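PDB 2Z61: (5-formylfuran-3-yl)methyl phosphate transaminase from Methanococcus jannaschii, which catalyses the pyridoxal phosphate-dependent transamination between a furancarboxaldehyde phosphate and alanine that supplies the furan precursor of methanofuran. Local coordinates for residues Glu77-Lys82 and Ser203-Asp208; Ile158-Pro163 and Arg173-Phe178; Tyr83-Ile88 and Phe207-Glu212. All coordinates share one frame; numbering follows the deposited sequence.

Interaction 1: residues Glu77-Lys82 and Ser203-Asp208; sequences ELYKDK and SAIEFD
Ser203 OG, which lies at the edge of the Tyr79 ring, is a polar atom with two holds on it: Glu190 hydrogen-bonds it through a carboxylate oxygen, and the backbone N of Ile205 adds a weak bond of 3.3 Å to Ser203 OG, closing an ST turn. The backbone of the serine is engaged as well. Its N donates to Glu206 OE1 at 3.0 Å, reaching that oxygen from above the carboxylate plane, 38° out of it, a bond that ties the glutamate side chain back to the residue before the 3-10 segment 204-206. Against this short turn comes a single aromatic side chain from helix 69-82. Tyr79 meets it with the rim of the ring and not with a face: CE2 is 4.3 Å from Ser203 OG, and CD2 is 4.3 Å from Ile205 CG2, both partners lying near the ring plane. Ile205 holds CG1 anti to its backbone N (chi1 -169°), which leaves the CG2 methyl as the branch facing the tyrosine. The contact is light but buried. Beyond the turn, Tyr79 OH is hydrogen-bonded to Tyr233 OH, while the side chain also touches Leu216 and Asn218. The arrangement illustrates how, in the large domain of an aminotransferase of class I, a helix and an inter-strand loop meet largely through an aromatic side chain that also touches strand 214-219 of the central mixed sheet.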
loop_
_atom_site.group_PDB
_atom_site.type_symbol
_atom_site.label_atom_id
_atom_site.label_comp_id
_atom_site.label_asym_id
_atom_site.label_seq_id
_atom_site.Cartn_x
_atom_site.Cartn_y
_atom_site.Cartn_z
ATOM N N GLU A 77 18.983 0.889 15.971
ATOM C CA GLU A 77 19.480 1.123 17.321
ATOM C C GLU A 77 18.526 0.526 18.352
ATOM O O GLU A 77 18.956 0.044 19.401
ATOM C CB GLU A 77 19.647 2.624 17.586
ATOM C CG GLU A 77 20.569 3.326 16.599
ATOM C CD GLU A 77 20.746 4.809 16.899
ATOM O OE1 GLU A 77 19.734 5.494 17.165
ATOM O OE2 GLU A 77 21.900 5.292 16.861
ATOM N N LEU A 78 17.231 0.558 18.049
ATOM C CA LEU A 78 16.218 0.013 18.951
ATOM C C LEU A 78 16.451 -1.477 19.216
ATOM O O LEU A 78 16.386 -1.931 20.363
ATOM C CB LEU A 78 14.823 0.226 18.347
ATOM C CG LEU A 78 13.549 -0.296 19.032
ATOM C CD1 LEU A 78 13.480 -1.800 18.947
ATOM C CD2 LEU A 78 13.507 0.170 20.477
ATOM N N TYR A 79 16.717 -2.229 18.152
ATOM C CA TYR A 79 16.942 -3.664 18.271
ATOM C C TYR A 79 18.246 -4.019 18.967
ATOM O O TYR A 79 18.337 -5.052 19.627
ATOM C CB TYR A 79 16.877 -4.335 16.896
ATOM C CG TYR A 79 15.453 -4.600 16.454
ATOM C CD1 TYR A 79 14.603 -3.544 16.106
ATOM C CD2 TYR A 79 14.932 -5.889 16.459
ATOM C CE1 TYR A 79 13.265 -3.770 15.786
ATOM C CE2 TYR A 79 13.594 -6.129 16.137
ATOM C CZ TYR A 79 12.768 -5.063 15.804
ATOM O OH TYR A 79 11.452 -5.285 15.493
ATOM N N LYS A 80 19.251 -3.165 18.823
ATOM C CA LYS A 80 20.530 -3.410 19.470
ATOM C C LYS A 80 20.417 -3.128 20.969
ATOM O O LYS A 80 21.216 -3.623 21.757
ATOM C CB LYS A 80 21.626 -2.533 18.851
ATOM C CG LYS A 80 21.832 -2.756 17.352
ATOM C CD LYS A 80 23.168 -2.186 16.864
ATOM C CE LYS A 80 23.332 -0.701 17.185
ATOM N NZ LYS A 80 22.416 0.170 16.393
ATOM N N ASP A 81 19.415 -2.345 21.360
ATOM C CA ASP A 81 19.221 -2.014 22.767
ATOM C C ASP A 81 18.227 -2.935 23.467
ATOM O O ASP A 81 18.501 -3.430 24.557
ATOM C CB ASP A 81 18.749 -0.566 22.925
ATOM C CG ASP A 81 19.703 0.435 22.296
ATOM O OD1 ASP A 81 20.930 0.280 22.465
ATOM O OD2 ASP A 81 19.224 1.384 21.640
ATOM N N LYS A 82 17.071 -3.162 22.852
ATOM C CA LYS A 82 16.061 -4.022 23.463
ATOM C C LYS A 82 16.525 -5.476 23.435
ATOM O O LYS A 82 16.217 -6.257 24.338
ATOM C CB LYS A 82 14.721 -3.873 22.735
ATOM C CG LYS A 82 13.568 -4.577 23.432
ATOM C CD LYS A 82 12.254 -4.395 22.689
ATOM C CE LYS A 82 11.106 -5.084 23.423
ATOM N NZ LYS A 82 9.812 -4.976 22.687
ATOM N N SER A 203 11.307 -11.828 20.647
ATOM C CA SER A 203 11.452 -11.539 19.222
ATOM C C SER A 203 12.189 -12.687 18.523
ATOM O O SER A 203 13.010 -13.367 19.139
ATOM C CB SER A 203 12.231 -10.229 19.038
ATOM O OG SER A 203 12.540 -9.987 17.676
ATOM N N ALA A 204 11.888 -12.903 17.245
ATOM C CA ALA A 204 12.527 -13.974 16.483
ATOM C C ALA A 204 13.999 -13.674 16.274
ATOM O O ALA A 204 14.795 -14.594 16.085
ATOM C CB ALA A 204 11.846 -14.156 15.130
ATOM N N ILE A 205 14.347 -12.386 16.300
ATOM C CA ILE A 205 15.729 -11.947 16.114
ATOM C C ILE A 205 16.629 -12.639 17.146
ATOM O O ILE A 205 17.822 -12.791 16.934
ATOM C CB ILE A 205 15.850 -10.392 16.264
ATOM C CG1 ILE A 205 17.225 -9.910 15.796
ATOM C CG2 ILE A 205 15.674 -9.979 17.715
ATOM C CD1 ILE A 205 17.414 -9.915 14.296
ATOM N N GLU A 206 16.038 -13.071 18.255
ATOM C CA GLU A 206 16.789 -13.748 19.308
ATOM C C GLU A 206 17.204 -15.180 18.960
ATOM O O GLU A 206 18.108 -15.729 19.584
ATOM C CB GLU A 206 15.980 -13.728 20.616
ATOM C CG GLU A 206 15.819 -12.321 21.185
ATOM C CD GLU A 206 14.859 -12.248 22.358
ATOM O OE1 GLU A 206 13.684 -12.639 22.202
ATOM O OE2 GLU A 206 15.277 -11.791 23.443
ATOM N N PHE A 207 16.562 -15.778 17.960
ATOM C CA PHE A 207 16.885 -17.144 17.555
ATOM C C PHE A 207 17.687 -17.212 16.258
ATOM O O PHE A 207 18.353 -18.209 15.973
ATOM C CB PHE A 207 15.604 -17.965 17.393
ATOM C CG PHE A 207 14.723 -17.951 18.603
ATOM C CD1 PHE A 207 13.814 -16.920 18.807
ATOM C CD2 PHE A 207 14.830 -18.951 19.566
ATOM C CE1 PHE A 207 13.024 -16.880 19.954
ATOM C CE2 PHE A 207 14.045 -18.919 20.717
ATOM C CZ PHE A 207 13.141 -17.879 20.910
ATOM N N ASP A 208 17.620 -16.150 15.470
ATOM C CA ASP A 208 18.325 -16.096 14.198
ATOM C C ASP A 208 18.814 -14.663 14.008
ATOM O O ASP A 208 18.293 -13.908 13.188
ATOM C CB ASP A 208 17.365 -16.521 13.079
ATOM C CG ASP A 208 17.969 -16.381 11.703
ATOM O OD1 ASP A 208 19.196 -16.552 11.567
ATOM O OD2 ASP A 208 17.216 -16.113 10.748
#

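Interaction 2: residues Ile158-Pro163 and Arg173-Phe178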
loop_
_atom_site.group_PDB
_atom_site.type_symbol
_atom_site.label_atom_id
_atom_site.label_comp_id
_atom_site.label_asym_id
_atom_site.label_seq_id
_atom_site.Cartn_x
_atom_site.Cartn_y
_atom_site.Cartn_z
ATOM N N ILE A 158 6.492 -20.859 7.820
ATOM C CA ILE A 158 5.569 -20.842 8.939
ATOM C C ILE A 158 5.386 -19.379 9.359
ATOM O O ILE A 158 6.334 -18.589 9.363
ATOM C CB ILE A 158 6.110 -21.672 10.142
ATOM C CG1 ILE A 158 5.081 -21.668 11.276
ATOM C CG2 ILE A 158 7.442 -21.103 10.623
ATOM C CD1 ILE A 158 5.432 -22.581 12.444
ATOM N N ILE A 159 4.162 -19.001 9.683
ATOM C CA ILE A 159 3.909 -17.638 10.111
ATOM C C ILE A 159 3.647 -17.684 11.601
ATOM O O ILE A 159 2.684 -18.310 12.046
ATOM C CB ILE A 159 2.667 -17.019 9.411
ATOM C CG1 ILE A 159 2.919 -16.866 7.911
ATOM C CG2 ILE A 159 2.356 -15.660 10.015
ATOM C CD1 ILE A 159 1.736 -16.251 7.146
ATOM N N ILE A 160 4.516 -17.040 12.374
ATOM C CA ILE A 160 4.352 -17.005 13.822
ATOM C C ILE A 160 3.947 -15.587 14.222
ATOM O O ILE A 160 4.686 -14.639 13.981
ATOM C CB ILE A 160 5.664 -17.390 14.555
ATOM C CG1 ILE A 160 6.126 -18.778 14.098
ATOM C CG2 ILE A 160 5.438 -17.398 16.067
ATOM C CD1 ILE A 160 7.345 -19.312 14.842
ATOM N N ASN A 161 2.766 -15.449 14.820
ATOM C CA ASN A 161 2.251 -14.146 15.258
ATOM C C ASN A 161 2.266 -14.142 16.779
ATOM O O ASN A 161 1.457 -14.816 17.409
ATOM C CB ASN A 161 0.820 -13.956 14.726
ATOM C CG ASN A 161 0.191 -12.636 15.162
ATOM O OD1 ASN A 161 -0.990 -12.576 15.521
ATOM N ND2 ASN A 161 0.986 -11.572 15.152
ATOM N N SER A 162 3.178 -13.379 17.371
ATOM C CA SER A 162 3.294 -13.367 18.823
ATOM C C SER A 162 3.628 -12.002 19.421
ATOM O O SER A 162 4.637 -11.396 19.070
ATOM C CB SER A 162 4.366 -14.388 19.245
ATOM O OG SER A 162 4.529 -14.437 20.650
ATOM N N PRO A 163 2.769 -11.492 20.322
ATOM C CA PRO A 163 1.530 -12.148 20.765
ATOM C C PRO A 163 0.546 -12.258 19.603
ATOM O O PRO A 163 0.595 -11.453 18.666
ATOM C CB PRO A 163 1.037 -11.243 21.899
ATOM C CG PRO A 163 1.636 -9.926 21.596
ATOM C CD PRO A 163 3.019 -10.270 21.100
ATOM N N ARG A 173 9.175 -20.459 23.377
ATOM C CA ARG A 173 10.507 -20.626 22.814
ATOM C C ARG A 173 10.702 -21.876 21.950
ATOM O O ARG A 173 11.331 -21.805 20.895
ATOM C CB ARG A 173 11.519 -20.620 23.966
ATOM C CG ARG A 173 12.915 -21.100 23.611
ATOM C CD ARG A 173 13.754 -21.340 24.868
ATOM N NE ARG A 173 14.572 -20.186 25.231
ATOM C CZ ARG A 173 15.738 -19.890 24.666
ATOM N NH1 ARG A 173 16.230 -20.665 23.707
ATOM N NH2 ARG A 173 16.413 -18.816 25.055
ATOM N N GLU A 174 10.166 -23.008 22.397
ATOM C CA GLU A 174 10.307 -24.273 21.672
ATOM C C GLU A 174 9.775 -24.262 20.242
ATOM O O GLU A 174 10.356 -24.886 19.357
ATOM C CB GLU A 174 9.633 -25.404 22.451
ATOM C CG GLU A 174 10.299 -25.709 23.776
ATOM C CD GLU A 174 9.631 -26.852 24.517
ATOM O OE1 GLU A 174 10.137 -27.232 25.598
ATOM O OE2 GLU A 174 8.604 -27.368 24.021
ATOM N N ILE A 175 8.663 -23.571 20.016
ATOM C CA ILE A 175 8.099 -23.504 18.675
ATOM C C ILE A 175 9.101 -22.840 17.736
ATOM O O ILE A 175 9.308 -23.302 16.614
ATOM C CB ILE A 175 6.770 -22.712 18.642
ATOM C CG1 ILE A 175 5.682 -23.465 19.414
ATOM C CG2 ILE A 175 6.310 -22.542 17.209
ATOM C CD1 ILE A 175 5.963 -23.647 20.878
ATOM N N TYR A 176 9.720 -21.753 18.190
ATOM C CA TYR A 176 10.717 -21.070 17.368
ATOM C C TYR A 176 11.896 -21.999 17.096
ATOM O O TYR A 176 12.348 -22.120 15.968
ATOM C CB TYR A 176 11.236 -19.805 18.062
ATOM C CG TYR A 176 10.230 -18.681 18.143
ATOM C CD1 TYR A 176 9.395 -18.549 19.245
ATOM C CD2 TYR A 176 10.094 -17.765 17.102
ATOM C CE1 TYR A 176 8.451 -17.538 19.313
ATOM C CE2 TYR A 176 9.148 -16.747 17.158
ATOM C CZ TYR A 176 8.330 -16.644 18.270
ATOM O OH TYR A 176 7.375 -15.658 18.336
ATOM N N GLU A 177 12.384 -22.656 18.147
ATOM C CA GLU A 177 13.514 -23.580 18.042
ATOM C C GLU A 177 13.228 -24.716 17.072
ATOM O O GLU A 177 14.072 -25.070 16.251
ATOM C CB GLU A 177 13.855 -24.124 19.434
ATOM C CG GLU A 177 14.550 -23.096 20.325
ATOM C CD GLU A 177 14.370 -23.365 21.814
ATOM O OE1 GLU A 177 15.067 -22.709 22.617
ATOM O OE2 GLU A 177 13.531 -24.216 22.182
ATOM N N PHE A 178 12.030 -25.281 17.150
ATOM C CA PHE A 178 11.659 -26.354 16.238
ATOM C C PHE A 178 11.642 -25.839 14.801
ATOM O O PHE A 178 12.186 -26.480 13.896
ATOM C CB PHE A 178 10.273 -26.907 16.578
ATOM C CG PHE A 178 9.856 -28.055 15.704
ATOM C CD1 PHE A 178 10.379 -29.327 15.905
ATOM C CD2 PHE A 178 8.980 -27.856 14.644
ATOM C CE1 PHE A 178 10.038 -30.384 15.057
ATOM C CE2 PHE A 178 8.635 -28.906 13.793
ATOM C CZ PHE A 178 9.169 -30.171 14.001
#
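The alpha carbons of Ile160 and Tyr176 are 8.3 Å apart where the end of strand 155-161 runs beside helix 173-182, a spacing filled by side chains without any hydrogen bond between the two segments. Ile160 uses both of its branches. CD1 sits over one face of the Tyr176 ring, 4.2 Å from its centroid and 27° off the normal, in a CH-pi contact, and the same methyl touches Ile175 CG2 at 4.1 Å. With CG2 anti to the backbone N, the shorter branch is carried along the ring to its far end, where it lies 3.7 Å from Tyr176 CZ. Ser162 closes over that end: its CB is 3.4 Å from Tyr176 OH, whereas Ser162 OG is bonded to the backbone N of Ile171. The tyrosine hydroxyl, pressed against Ile160 CG2 and Ser162 CB, is buried and has no polar partner in the model. With the ring of Tyr176 cut back to an alanine here, Ile160 CD1 would probably lose the face it lies on and Phe207 its stacking partner, opening a gap beside Ser162. The contact is the hydrophobic seam of a beta-alpha-beta crossover, whose helix 173-182 links the neighbouring parallel strands 155-161 and 185-189 of the central sheet.

Interaction 3: residues Tyr83-Ile88 and Phe207-Glu212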
loop_
_atom_site.group_PDB
_atom_site.type_symbol
_atom_site.label_atom_id
_atom_site.label_comp_id
_atom_site.label_asym_id
_atom_site.label_seq_id
_atom_site.Cartn_x
_atom_site.Cartn_y
_atom_site.Cartn_z
ATOM N N TYR A 83 17.266 -5.831 22.393
ATOM C CA TYR A 83 17.805 -7.176 22.247
ATOM C C TYR A 83 19.283 -6.989 21.926
ATOM O O TYR A 83 19.692 -5.911 21.499
ATOM C CB TYR A 83 17.113 -7.924 21.101
ATOM C CG TYR A 83 15.605 -7.812 21.111
ATOM C CD1 TYR A 83 14.963 -6.739 20.494
ATOM C CD2 TYR A 83 14.819 -8.766 21.755
ATOM C CE1 TYR A 83 13.579 -6.617 20.515
ATOM C CE2 TYR A 83 13.433 -8.655 21.784
ATOM C CZ TYR A 83 12.820 -7.578 21.161
ATOM O OH TYR A 83 11.451 -7.461 21.178
ATOM N N LYS A 84 20.093 -8.015 22.136
ATOM C CA LYS A 84 21.512 -7.876 21.844
ATOM C C LYS A 84 21.802 -8.203 20.391
ATOM O O LYS A 84 22.875 -8.701 20.060
ATOM C CB LYS A 84 22.341 -8.773 22.767
ATOM C CG LYS A 84 22.484 -8.226 24.182
ATOM C CD LYS A 84 23.447 -9.068 25.012
ATOM C CE LYS A 84 23.626 -8.486 26.407
ATOM N NZ LYS A 84 24.489 -9.338 27.273
ATOM N N ALA A 85 20.842 -7.910 19.522
ATOM C CA ALA A 85 20.995 -8.182 18.100
ATOM C C ALA A 85 21.359 -6.923 17.326
ATOM O O ALA A 85 20.670 -5.906 17.416
ATOM C CB ALA A 85 19.710 -8.778 17.546
ATOM N N ASP A 86 22.448 -6.989 16.567
ATOM C CA ASP A 86 22.879 -5.849 15.775
ATOM C C ASP A 86 22.384 -6.016 14.342
ATOM O O ASP A 86 22.623 -7.042 13.701
ATOM C CB ASP A 86 24.404 -5.721 15.798
ATOM C CG ASP A 86 25.100 -6.969 15.306
ATOM O OD1 ASP A 86 24.933 -8.036 15.938
ATOM O OD2 ASP A 86 25.813 -6.885 14.285
ATOM N N ILE A 87 21.685 -5.001 13.852
ATOM C CA ILE A 87 21.127 -5.028 12.509
ATOM C C ILE A 87 21.548 -3.773 11.758
ATOM O O ILE A 87 21.577 -2.686 12.329
ATOM C CB ILE A 87 19.585 -5.084 12.568
ATOM C CG1 ILE A 87 19.145 -6.344 13.314
ATOM C CG2 ILE A 87 19.000 -5.084 11.170
ATOM C CD1 ILE A 87 17.663 -6.396 13.595
ATOM N N ILE A 88 21.878 -3.930 10.482
ATOM C CA ILE A 88 22.294 -2.810 9.644
ATOM C C ILE A 88 21.066 -2.125 9.026
ATOM O O ILE A 88 20.073 -2.782 8.715
ATOM C CB ILE A 88 23.240 -3.297 8.513
ATOM C CG1 ILE A 88 24.505 -3.911 9.121
ATOM C CG2 ILE A 88 23.619 -2.144 7.601
ATOM C CD1 ILE A 88 24.257 -5.141 9.979
ATOM N N PHE A 207 16.562 -15.778 17.960
ATOM C CA PHE A 207 16.885 -17.144 17.555
ATOM C C PHE A 207 17.687 -17.212 16.258
ATOM O O PHE A 207 18.353 -18.209 15.973
ATOM C CB PHE A 207 15.604 -17.965 17.393
ATOM C CG PHE A 207 14.723 -17.951 18.603
ATOM C CD1 PHE A 207 13.814 -16.920 18.807
ATOM C CD2 PHE A 207 14.830 -18.951 19.566
ATOM C CE1 PHE A 207 13.024 -16.880 19.954
ATOM C CE2 PHE A 207 14.045 -18.919 20.717
ATOM C CZ PHE A 207 13.141 -17.879 20.910
ATOM N N ASP A 208 17.620 -16.150 15.470
ATOM C CA ASP A 208 18.325 -16.096 14.198
ATOM C C ASP A 208 18.814 -14.663 14.008
ATOM O O ASP A 208 18.293 -13.908 13.188
ATOM C CB ASP A 208 17.365 -16.521 13.079
ATOM C CG ASP A 208 17.969 -16.381 11.703
ATOM O OD1 ASP A 208 19.196 -16.552 11.567
ATOM O OD2 ASP A 208 17.216 -16.113 10.748
ATOM N N GLU A 209 19.823 -14.299 14.793
ATOM C CA GLU A 209 20.389 -12.956 14.771
ATOM C C GLU A 209 20.955 -12.494 13.434
ATOM O O GLU A 209 21.184 -11.302 13.238
ATOM C CB GLU A 209 21.455 -12.830 15.859
ATOM C CG GLU A 209 20.906 -13.070 17.256
ATOM C CD GLU A 209 21.974 -12.995 18.327
ATOM O OE1 GLU A 209 22.988 -13.717 18.207
ATOM O OE2 GLU A 209 21.799 -12.215 19.288
ATOM N N ASN A 210 21.179 -13.427 12.515
ATOM C CA ASN A 210 21.699 -13.068 11.200
ATOM C C ASN A 210 20.583 -13.064 10.162
ATOM O O ASN A 210 20.831 -12.880 8.971
ATOM C CB ASN A 210 22.799 -14.036 10.766
ATOM C CG ASN A 210 24.064 -13.872 11.579
ATOM O OD1 ASN A 210 24.611 -12.774 11.677
ATOM N ND2 ASN A 210 24.543 -14.967 12.160
ATOM N N LEU A 211 19.355 -13.275 10.625
ATOM C CA LEU A 211 18.193 -13.287 9.745
ATOM C C LEU A 211 18.464 -14.131 8.509
ATOM O O LEU A 211 18.134 -13.736 7.387
ATOM C CB LEU A 211 17.848 -11.858 9.336
ATOM C CG LEU A 211 17.693 -10.893 10.512
ATOM C CD1 LEU A 211 17.831 -9.460 10.021
ATOM C CD2 LEU A 211 16.353 -11.128 11.191
ATOM N N GLU A 212 19.071 -15.293 8.729
ATOM C CA GLU A 212 19.400 -16.219 7.657
ATOM C C GLU A 212 18.142 -16.814 7.055
ATOM O O GLU A 212 18.041 -16.976 5.837
ATOM C CB GLU A 212 20.280 -17.351 8.189
ATOM C CG GLU A 212 21.622 -16.891 8.736
ATOM C CD GLU A 212 22.440 -18.030 9.326
ATOM O OE1 GLU A 212 23.559 -17.763 9.819
ATOM O OE2 GLU A 212 21.961 -19.189 9.300
#
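Glu209 reaches across to Lys84 and Ala85 with a chain that runs straight out and turns only at its carboxylate. Its CG is anti to its own carbonyl carbon (chi1 -60°) and CD continues extended, which brings OE2 to 3.8 Å from Lys84 O and 4.4 Å from Ala85 CB. The approach to the carbonyl oxygen is no hydrogen bond; two electron-rich atoms face each other, and nothing in this loose approach binds the two loops. Ala85 and Glu209 are the nearest pair, their CA atoms 5.9 Å apart. Lys84 turns the end of its own side chain away from the 207-212 segment. Asp86 is the other acid nearby, its OD1 6.2 Å from Glu209 OE2, a separation at which the two like charges may repel each other mildly.

Glu209 owes its position to the type I beta turn from Asp208 to Leu211, closed by Leu211 N to Asp208 O at 2.8 Å. Asp208 also braces what follows, since its OD1 accepts from Glu212 N at 3.1 Å through the syn lone pair. Leu211 ends the turn in a left-handed backbone conformation (phi 47°) and directs its side chain inward, with CD1 4.7 Å from Ile87 CD1, a loose approach. Both leucine and isoleucine rest on Ile235 of strand 232-235, and Ile87 also touches Tyr79. The two loops thus meet between the end of helix 69-82 and strand 232-235, while Asp208 touches Tyr180 of helix 173-182.

Interactions 1 and 3 form one patch, their centres about 6 Å apart, and share Phe207 and Asp208. Ala85 CB lies 3.2 Å from Ile205 CG1, and Tyr83 CE2 is 3.4 Å from Ser203 CB, so the chain following helix 69-82 covers the same turn twice. Interaction 2, its centre about 15 Å from that of interaction 1, is nested along the chain inside the loop that interaction 1 closes. Phe207 bridges to it, its ring stacked with Tyr176 and its CE1 3.8 Å from Tyr176 CG. None of the segments contains Lys222, the pyridoxal phosphate-bearing lysine, but Tyr79 leans on strand 214-219, which ends three residues before that lysine.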